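Local coordinates for FAA hydrolase family protein (Pseudomonas aeruginosa, PDB 6J5Y) that probably hydrolyses fumarylpyruvate to fumarate and pyruvate at an active site that binds a manganese ion, with pyruvate held in the pocket, at residues A[31-36]-A[171-176]; A[139-144]-A[226-231]; A[161-166]-A[212-217]. All coordinates share one frame; numbering follows the deposited sequence.

Contact 1 of 3, residues A[31-36]-A[171-176]. With PYR (pyruvic acid), chain B.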
loop_
_atom_site.group_PDB
_atom_site.type_symbol
_atom_site.label_atom_id
_atom_site.label_comp_id
_atom_site.label_asym_id
_atom_site.label_seq_id
_atom_site.Cartn_x
_atom_site.Cartn_y
_atom_site.Cartn_z
ATOM N N ARG A 31 -6.752 5.133 7.555
ATOM C CA ARG A 31 -6.638 5.843 8.860
ATOM C C ARG A 31 -6.003 4.908 9.892
ATOM O O ARG A 31 -6.616 4.693 10.968
ATOM C CB ARG A 31 -8.012 6.358 9.321
ATOM C CG ARG A 31 -8.524 7.529 8.496
ATOM C CD ARG A 31 -9.915 8.011 8.890
ATOM N NE ARG A 31 -10.573 8.561 7.718
ATOM C CZ ARG A 31 -11.880 8.575 7.505
ATOM N NH1 ARG A 31 -12.709 8.078 8.404
ATOM N NH2 ARG A 31 -12.353 9.093 6.383
ATOM N N ASN A 32 -4.827 4.343 9.586
ATOM C CA ASN A 32 -4.169 3.374 10.495
ATOM C C ASN A 32 -2.983 3.994 11.234
ATOM O O ASN A 32 -2.251 3.240 11.859
ATOM C CB ASN A 32 -3.694 2.112 9.768
ATOM C CG ASN A 32 -3.716 0.894 10.661
ATOM O OD1 ASN A 32 -4.313 0.920 11.738
ATOM N ND2 ASN A 32 -3.121 -0.194 10.189
ATOM N N TYR A 33 -2.814 5.313 11.178
ATOM C CA TYR A 33 -1.814 6.053 11.980
ATOM C C TYR A 33 -2.576 7.207 12.622
ATOM O O TYR A 33 -3.206 7.951 11.860
ATOM C CB TYR A 33 -0.651 6.548 11.118
ATOM C CG TYR A 33 0.311 5.495 10.613
ATOM C CD1 TYR A 33 0.016 4.739 9.492
ATOM C CD2 TYR A 33 1.542 5.286 11.217
ATOM C CE1 TYR A 33 0.906 3.805 8.989
ATOM C CE2 TYR A 33 2.446 4.354 10.724
ATOM C CZ TYR A 33 2.122 3.602 9.605
ATOM O OH TYR A 33 2.981 2.655 9.106
ATOM N N ALA A 34 -2.535 7.323 13.945
ATOM C CA ALA A 34 -3.332 8.316 14.709
ATOM C C ALA A 34 -3.050 9.715 14.157
ATOM O O ALA A 34 -4.013 10.446 13.887
ATOM C CB ALA A 34 -3.017 8.215 16.190
ATOM N N ALA A 35 -1.774 10.053 13.930
ATOM C CA ALA A 35 -1.350 11.399 13.463
ATOM C C ALA A 35 -1.990 11.682 12.101
ATOM O O ALA A 35 -2.484 12.803 11.907
ATOM C CB ALA A 35 0.159 11.507 13.434
ATOM N N HIS A 36 -2.019 10.705 11.188
ATOM C CA HIS A 36 -2.677 10.850 9.858
ATOM C C HIS A 36 -4.197 11.025 10.000
ATOM O O HIS A 36 -4.751 11.918 9.327
ATOM C CB HIS A 36 -2.373 9.658 8.944
ATOM C CG HIS A 36 -2.993 9.799 7.597
ATOM N ND1 HIS A 36 -2.778 10.904 6.802
ATOM C CD2 HIS A 36 -3.839 8.999 6.916
ATOM C CE1 HIS A 36 -3.464 10.767 5.680
ATOM N NE2 HIS A 36 -4.112 9.604 5.725
ATOM N N SER A 171 7.684 8.469 9.975
ATOM C CA SER A 171 7.075 7.829 11.159
ATOM C C SER A 171 7.730 6.471 11.338
ATOM O O SER A 171 8.812 6.256 10.749
ATOM C CB SER A 171 5.578 7.740 11.003
ATOM O OG SER A 171 4.996 7.069 12.112
ATOM N N ASP A 172 7.066 5.583 12.070
ATOM C CA ASP A 172 7.537 4.211 12.358
ATOM C C ASP A 172 6.341 3.260 12.265
ATOM O O ASP A 172 5.259 3.589 12.814
ATOM C CB ASP A 172 8.212 4.123 13.728
ATOM C CG ASP A 172 9.092 2.899 13.825
ATOM O OD1 ASP A 172 8.544 1.783 13.844
ATOM O OD2 ASP A 172 10.322 3.069 13.800
ATOM N N ILE A 173 6.541 2.093 11.662
ATOM C CA ILE A 173 5.454 1.080 11.521
ATOM C C ILE A 173 4.901 0.716 12.900
ATOM O O ILE A 173 3.801 0.171 12.939
ATOM C CB ILE A 173 5.910 -0.158 10.740
ATOM C CG1 ILE A 173 6.915 -1.014 11.505
ATOM C CG2 ILE A 173 6.435 0.247 9.371
ATOM C CD1 ILE A 173 7.320 -2.263 10.752
ATOM N N ASP A 174 5.618 1.009 13.991
ATOM C CA ASP A 174 5.151 0.660 15.359
ATOM C C ASP A 174 4.048 1.640 15.783
ATOM O O ASP A 174 3.443 1.373 16.805
ATOM C CB ASP A 174 6.320 0.538 16.342
ATOM C CG ASP A 174 6.844 1.857 16.868
ATOM O OD1 ASP A 174 6.233 2.893 16.547
ATOM O OD2 ASP A 174 7.874 1.837 17.598
ATOM N N GLN A 175 3.755 2.663 14.970
ATOM C CA GLN A 175 2.656 3.648 15.148
ATOM C C GLN A 175 1.344 3.145 14.514
ATOM O O GLN A 175 0.344 3.883 14.589
ATOM C CB GLN A 175 3.058 4.984 14.508
ATOM C CG GLN A 175 4.229 5.681 15.179
ATOM C CD GLN A 175 3.935 6.074 16.604
ATOM O OE1 GLN A 175 4.593 5.627 17.536
ATOM N NE2 GLN A 175 2.929 6.912 16.790
ATOM N N LEU A 176 1.327 1.963 13.882
ATOM C CA LEU A 176 0.097 1.394 13.263
ATOM C C LEU A 176 -0.930 1.206 14.381
ATOM O O LEU A 176 -0.531 0.651 15.430
ATOM C CB LEU A 176 0.398 0.044 12.595
ATOM C CG LEU A 176 1.202 0.075 11.292
ATOM C CD1 LEU A 176 1.544 -1.347 10.846
ATOM C CD2 LEU A 176 0.442 0.793 10.192
HETATM C C PYR B . -4.880 5.756 4.461
HETATM O O PYR B . -3.825 5.165 4.147
HETATM O OXT PYR B . -5.051 6.250 5.600
HETATM C CA PYR B . -5.827 5.780 3.557
HETATM O O3 PYR B . -5.622 5.178 2.495
HETATM C CB PYR B . -7.159 6.452 3.716
HETATM O O HOH W 1 -0.833 5.792 15.504
#
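Tyr33 has CG anti to the carbonyl carbon (chi1 -71°), and its ring lies against Leu176, whose CG takes the same position (chi1 -73°); of the two leucine methyls, CD2 is the one that meets the ring. The loop carrying Arg31 of the pyruvate pocket in this FAH-family protein here enters helix 34-39, with Tyr33 as N-cap residue, and leans on the end of strand 166-172 and the 3-10 turn after it. Leu176 CD2 lies obliquely against the phenol, 3.3 Å from Tyr33 CE1 and similarly close to CZ and OH. Gln175 CB touches Tyr33 CD2 at 3.6 Å, and at the ring edge, in its plane, Asp172 O approaches Tyr33 CE2 at 3.6 Å. A long aromatic ring suits this place because it can span from the helix start to the turn. An Asx turn leads into that turn: Asp172 OD1 accepts from Asp174 N at 3.0 Å and also from Ala157 N. Asn32 ND2 lies 3.7 Å from Leu176 CD2, and the amide is held by two hydrogen bonds, ND2 giving to Thr201 O and OD1 taking from Trp178 N. Asn32 O receives a CH contact from Leu176 CA at 3.3 Å. On the pocket side, His36 turns its ring edge to the pyruvate carboxylate, and Arg31 N hydrogen-bonds the pyruvate oxygen OXT at 2.8 Å, nearly straight at 164°.

Contact 2 of 3, residues A[139-144]-A[226-231]; sequences SAPIGP and LSVRVV
Leu226 and Val228 direct their side chains toward Pro141, so that two sheets of the FAH fold meet face to face through apolar groups. The strands, 140-142 from the larger mixed sheet and 226-231 from the five-stranded one, have axes 8.0 Å apart and run at 136° to each other, a separation too wide for backbone pairing, so the two meet through side chains. Leu226 holds CG anti to its backbone N (chi1 177°), and its two methyls divide the work: CD1 rests on the peptide between Ile142 and Gly143, 3.8 Å from Gly143 N, while CD2 lies 3.8 Å from Pro141 O. Glycine suits position 143 because a CB would run into CD of Pro144, the next residue. Pro141 suits its place because it offers a compact apolar ring to the facing sheet, while its carbonyl still pairs with Leu112 in its own sheet. Leu112, on strand 105-116, also touches both Leu226 and Val228. Ser227 and Arg229, on the other side of the strand, are polar and bond to Thr67 and Glu69. Val228, branched at CB, has CG2 beside its backbone N, and that methyl approaches Pro141 CB at 4.1 Å.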
loop_
_atom_site.group_PDB
_atom_site.type_symbol
_atom_site.label_atom_id
_atom_site.label_comp_id
_atom_site.label_asym_id
_atom_site.label_seq_id
_atom_site.Cartn_x
_atom_site.Cartn_y
_atom_site.Cartn_z
ATOM N N SER A 139 -2.352 2.702 -9.570
ATOM C CA SER A 139 -2.578 3.438 -8.301
ATOM C C SER A 139 -1.770 2.819 -7.164
ATOM O O SER A 139 -1.842 3.384 -6.048
ATOM C CB SER A 139 -4.040 3.501 -7.947
ATOM O OG SER A 139 -4.584 2.220 -7.703
ATOM N N ALA A 140 -0.996 1.754 -7.413
ATOM C CA ALA A 140 -0.238 1.054 -6.348
ATOM C C ALA A 140 1.158 0.667 -6.798
ATOM O O ALA A 140 1.448 -0.516 -6.942
ATOM C CB ALA A 140 -0.987 -0.158 -5.844
ATOM N N PRO A 141 2.087 1.643 -6.922
ATOM C CA PRO A 141 3.506 1.320 -7.051
ATOM C C PRO A 141 4.026 0.561 -5.821
ATOM O O PRO A 141 3.638 0.855 -4.700
ATOM C CB PRO A 141 4.153 2.708 -7.196
ATOM C CG PRO A 141 3.029 3.577 -7.753
ATOM C CD PRO A 141 1.838 3.098 -6.949
ATOM N N ILE A 142 4.936 -0.376 -6.041
ATOM C CA ILE A 142 5.494 -1.214 -4.947
ATOM C C ILE A 142 6.919 -1.649 -5.301
ATOM O O ILE A 142 7.180 -1.886 -6.490
ATOM C CB ILE A 142 4.563 -2.417 -4.705
ATOM C CG1 ILE A 142 4.947 -3.179 -3.444
ATOM C CG2 ILE A 142 4.532 -3.334 -5.925
ATOM C CD1 ILE A 142 3.953 -4.259 -3.081
ATOM N N GLY A 143 7.786 -1.750 -4.288
ATOM C CA GLY A 143 9.173 -2.202 -4.444
ATOM C C GLY A 143 9.263 -3.723 -4.462
ATOM O O GLY A 143 8.250 -4.412 -4.329
ATOM N N PRO A 144 10.493 -4.271 -4.568
ATOM C CA PRO A 144 10.735 -5.697 -4.372
ATOM C C PRO A 144 10.194 -6.238 -3.041
ATOM O O PRO A 144 10.116 -5.525 -2.052
ATOM C CB PRO A 144 12.262 -5.851 -4.453
ATOM C CG PRO A 144 12.818 -4.452 -4.416
ATOM C CD PRO A 144 11.722 -3.542 -4.911
ATOM N N LEU A 226 11.727 3.048 -2.818
ATOM C CA LEU A 226 10.750 3.060 -3.934
ATOM C C LEU A 226 10.825 4.426 -4.607
ATOM O O LEU A 226 10.408 5.393 -3.964
ATOM C CB LEU A 226 9.351 2.787 -3.362
ATOM C CG LEU A 226 8.200 2.838 -4.360
ATOM C CD1 LEU A 226 8.406 1.818 -5.454
ATOM C CD2 LEU A 226 6.877 2.603 -3.654
ATOM N N SER A 227 11.384 4.505 -5.816
ATOM C CA SER A 227 11.541 5.761 -6.599
ATOM C C SER A 227 10.462 5.881 -7.690
ATOM O O SER A 227 10.385 5.024 -8.597
ATOM C CB SER A 227 12.930 5.851 -7.176
ATOM O OG SER A 227 13.096 7.021 -7.958
ATOM N N VAL A 228 9.684 6.961 -7.649
ATOM C CA VAL A 228 8.590 7.210 -8.629
ATOM C C VAL A 228 8.685 8.671 -9.054
ATOM O O VAL A 228 8.774 9.514 -8.160
ATOM C CB VAL A 228 7.200 6.911 -8.031
ATOM C CG1 VAL A 228 6.089 7.233 -9.026
ATOM C CG2 VAL A 228 7.095 5.471 -7.542
ATOM N N ARG A 229 8.659 8.942 -10.351
ATOM C CA ARG A 229 8.532 10.309 -10.905
ATOM C C ARG A 229 7.183 10.403 -11.613
ATOM O O ARG A 229 6.855 9.508 -12.414
ATOM C CB ARG A 229 9.666 10.653 -11.876
ATOM C CG ARG A 229 9.574 12.051 -12.484
ATOM C CD ARG A 229 10.778 12.460 -13.330
ATOM N NE ARG A 229 11.555 11.286 -13.707
ATOM C CZ ARG A 229 12.615 11.258 -14.510
ATOM N NH1 ARG A 229 13.213 10.099 -14.733
ATOM N NH2 ARG A 229 13.069 12.357 -15.089
ATOM N N VAL A 230 6.463 11.483 -11.324
ATOM C CA VAL A 230 5.163 11.822 -11.952
ATOM C C VAL A 230 5.436 12.509 -13.294
ATOM O O VAL A 230 6.154 13.514 -13.283
ATOM C CB VAL A 230 4.336 12.696 -10.993
ATOM C CG1 VAL A 230 2.957 13.022 -11.554
ATOM C CG2 VAL A 230 4.222 12.019 -9.642
ATOM N N VAL A 231 4.861 11.994 -14.392
ATOM C CA VAL A 231 5.026 12.530 -15.780
ATOM C C VAL A 231 3.654 12.979 -16.301
ATOM O O VAL A 231 2.695 12.993 -15.505
ATOM C CB VAL A 231 5.726 11.510 -16.710
ATOM C CG1 VAL A 231 7.093 11.103 -16.157
ATOM C CG2 VAL A 231 4.880 10.275 -16.969
#

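Contact 3 of 3, residues A[161-166]-A[212-217]; sequences LQVDGE and RGERML
Asp164 and Arg215 hold each other by two hydrogen bonds, one from each backbone N. Asp164 N gives to Arg215 O at 2.8 Å, and Arg215 N gives to Asp164 OD1 at 2.9 Å. In the second, Asp164 CG lies beside its own backbone N (chi1 -69°), and OD1 reaches Arg215 N; the donor approaches OD1 from above the carboxylate plane, 38° out of it. Two residues along, Gln162 and Leu217 form the hydrogen-bonded pair, Gln162 N giving to Leu217 O at 2.9 Å and Leu217 N to Gln162 O at 2.8 Å. The intervening pair, Val163 and Met216, makes no such bond with each other: Val163 N and O are both taken by Glu166 across the turn, and Met216 is bonded to Val228 on the next strand. Instead their side chains lie side by side, Val163 CG2 being 3.8 Å from Met216 CG, and both pack on Tyr81. On the other face, Gln162 CG lies beside Leu217 CB at 3.7 Å. Asp164 OD2 stands 3.4 Å from Glu214 OE2, two acceptors whose closeness may raise the proton affinity of one or both; Glu214 OE1 is served by Glu211 N. Asp164 and Gly165 both adopt positive phi, which Gly165 accepts easily and for which aspartate is one of the more tolerant residues. These bonds pair strands 158-163 and 215-220 as antiparallel neighbours in the five-stranded sheet, while the type I' turn Val163-Glu166 closes the separate beta hairpin of strands 158-163 and 166-172.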
loop_
_atom_site.group_PDB
_atom_site.type_symbol
_atom_site.label_atom_id
_atom_site.label_comp_id
_atom_site.label_asym_id
_atom_site.label_seq_id
_atom_site.Cartn_x
_atom_site.Cartn_y
_atom_site.Cartn_z
ATOM N N LEU A 161 8.871 9.245 3.294
ATOM C CA LEU A 161 8.600 9.635 1.895
ATOM C C LEU A 161 9.179 11.022 1.690
ATOM O O LEU A 161 8.827 11.947 2.476
ATOM C CB LEU A 161 7.101 9.649 1.604
ATOM C CG LEU A 161 6.745 9.828 0.129
ATOM C CD1 LEU A 161 5.394 9.219 -0.158
ATOM C CD2 LEU A 161 6.742 11.284 -0.284
ATOM N N GLN A 162 10.030 11.164 0.684
ATOM C CA GLN A 162 10.536 12.497 0.314
ATOM C C GLN A 162 10.056 12.808 -1.095
ATOM O O GLN A 162 9.854 11.866 -1.912
ATOM C CB GLN A 162 12.043 12.591 0.544
ATOM C CG GLN A 162 12.865 11.600 -0.254
ATOM C CD GLN A 162 14.315 12.008 -0.275
ATOM O OE1 GLN A 162 14.849 12.397 -1.314
ATOM N NE2 GLN A 162 14.939 11.957 0.892
ATOM N N VAL A 163 9.773 14.088 -1.336
ATOM C CA VAL A 163 9.450 14.591 -2.689
ATOM C C VAL A 163 10.502 15.640 -3.023
ATOM O O VAL A 163 10.609 16.634 -2.257
ATOM C CB VAL A 163 8.018 15.151 -2.780
ATOM C CG1 VAL A 163 7.770 15.788 -4.133
ATOM C CG2 VAL A 163 6.975 14.071 -2.481
ATOM N N ASP A 164 11.228 15.422 -4.119
ATOM C CA ASP A 164 12.245 16.368 -4.643
ATOM C C ASP A 164 13.213 16.718 -3.513
ATOM O O ASP A 164 13.515 17.909 -3.364
ATOM C CB ASP A 164 11.565 17.610 -5.214
ATOM C CG ASP A 164 10.780 17.339 -6.488
ATOM O OD1 ASP A 164 11.111 16.360 -7.192
ATOM O OD2 ASP A 164 9.863 18.117 -6.778
ATOM N N GLY A 165 13.618 15.720 -2.718
ATOM C CA GLY A 165 14.674 15.837 -1.688
ATOM C C GLY A 165 14.148 16.313 -0.340
ATOM O O GLY A 165 14.968 16.371 0.615
ATOM N N GLU A 166 12.848 16.637 -0.254
ATOM C CA GLU A 166 12.183 17.245 0.935
ATOM C C GLU A 166 11.404 16.143 1.656
ATOM O O GLU A 166 10.562 15.508 1.007
ATOM C CB GLU A 166 11.205 18.360 0.543
ATOM C CG GLU A 166 11.835 19.543 -0.176
ATOM C CD GLU A 166 12.415 20.663 0.682
ATOM O OE1 GLU A 166 11.952 20.832 1.841
ATOM O OE2 GLU A 166 13.326 21.388 0.183
ATOM N N ARG A 212 3.193 17.027 -11.906
ATOM C CA ARG A 212 4.020 16.408 -12.973
ATOM C C ARG A 212 5.449 16.942 -12.865
ATOM O O ARG A 212 5.626 18.171 -12.680
ATOM C CB ARG A 212 3.471 16.673 -14.376
ATOM C CG ARG A 212 1.984 16.391 -14.527
ATOM C CD ARG A 212 1.211 17.667 -14.772
ATOM N NE ARG A 212 0.781 17.755 -16.153
ATOM C CZ ARG A 212 0.410 18.873 -16.770
ATOM N NH1 ARG A 212 0.427 20.040 -16.143
ATOM N NH2 ARG A 212 0.019 18.811 -18.029
ATOM N N GLY A 213 6.427 16.056 -13.045
ATOM C CA GLY A 213 7.855 16.418 -13.025
ATOM C C GLY A 213 8.484 16.196 -11.670
ATOM O O GLY A 213 9.700 16.037 -11.650
ATOM N N GLU A 214 7.700 16.142 -10.586
ATOM C CA GLU A 214 8.198 15.866 -9.214
ATOM C C GLU A 214 8.557 14.387 -9.052
ATOM O O GLU A 214 7.839 13.516 -9.599
ATOM C CB GLU A 214 7.165 16.193 -8.132
ATOM C CG GLU A 214 6.846 17.665 -8.039
ATOM C CD GLU A 214 6.097 18.056 -6.777
ATOM O OE1 GLU A 214 4.977 17.561 -6.576
ATOM O OE2 GLU A 214 6.651 18.863 -5.995
ATOM N N ARG A 215 9.564 14.138 -8.220
ATOM C CA ARG A 215 10.141 12.808 -7.926
ATOM C C ARG A 215 9.835 12.485 -6.466
ATOM O O ARG A 215 10.003 13.382 -5.621
ATOM C CB ARG A 215 11.653 12.846 -8.167
ATOM C CG ARG A 215 12.213 11.695 -8.992
ATOM C CD ARG A 215 13.555 12.082 -9.589
ATOM N NE ARG A 215 14.704 11.727 -8.763
ATOM C CZ ARG A 215 15.849 12.401 -8.710
ATOM N NH1 ARG A 215 16.835 11.971 -7.942
ATOM N NH2 ARG A 215 16.006 13.521 -9.397
ATOM N N MET A 216 9.440 11.247 -6.184
ATOM C CA MET A 216 9.152 10.736 -4.822
ATOM C C MET A 216 10.185 9.655 -4.510
ATOM O O MET A 216 10.526 8.904 -5.446
ATOM C CB MET A 216 7.760 10.101 -4.747
ATOM C CG MET A 216 6.611 11.094 -4.761
ATOM S SD MET A 216 5.017 10.265 -5.078
ATOM C CE MET A 216 5.116 9.968 -6.842
ATOM N N LEU A 217 10.636 9.561 -3.251
ATOM C CA LEU A 217 11.433 8.399 -2.777
ATOM C C LEU A 217 10.891 7.959 -1.414
ATOM O O LEU A 217 10.981 8.715 -0.449
ATOM C CB LEU A 217 12.910 8.780 -2.724
ATOM C CG LEU A 217 13.893 7.626 -2.519
ATOM C CD1 LEU A 217 13.936 6.721 -3.738
ATOM C CD2 LEU A 217 15.277 8.167 -2.188
#

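In the fold
Contact 2 is wholly buried, whereas contacts 1 and 3 are partly buried and reach the surface. All three involve the five-stranded sheet: contact 3 pairs two adjacent strands within it, contact 2 packs its inner strand 225-231 on the larger mixed sheet, and contact 1 joins the end of strand 166-172 to the pyruvate pocket. Their chemistry follows: backbone hydrogen bonds and surface carboxylates in contact 3, methyl and proline packing in contact 2, and aromatic packing beside ligand binding in contact 1. Contacts 2 and 3 touch, with Val230 CG2 packing on Met216 CE at 3.6 Å; contact 1 lies about 21 Å from either, centre to centre.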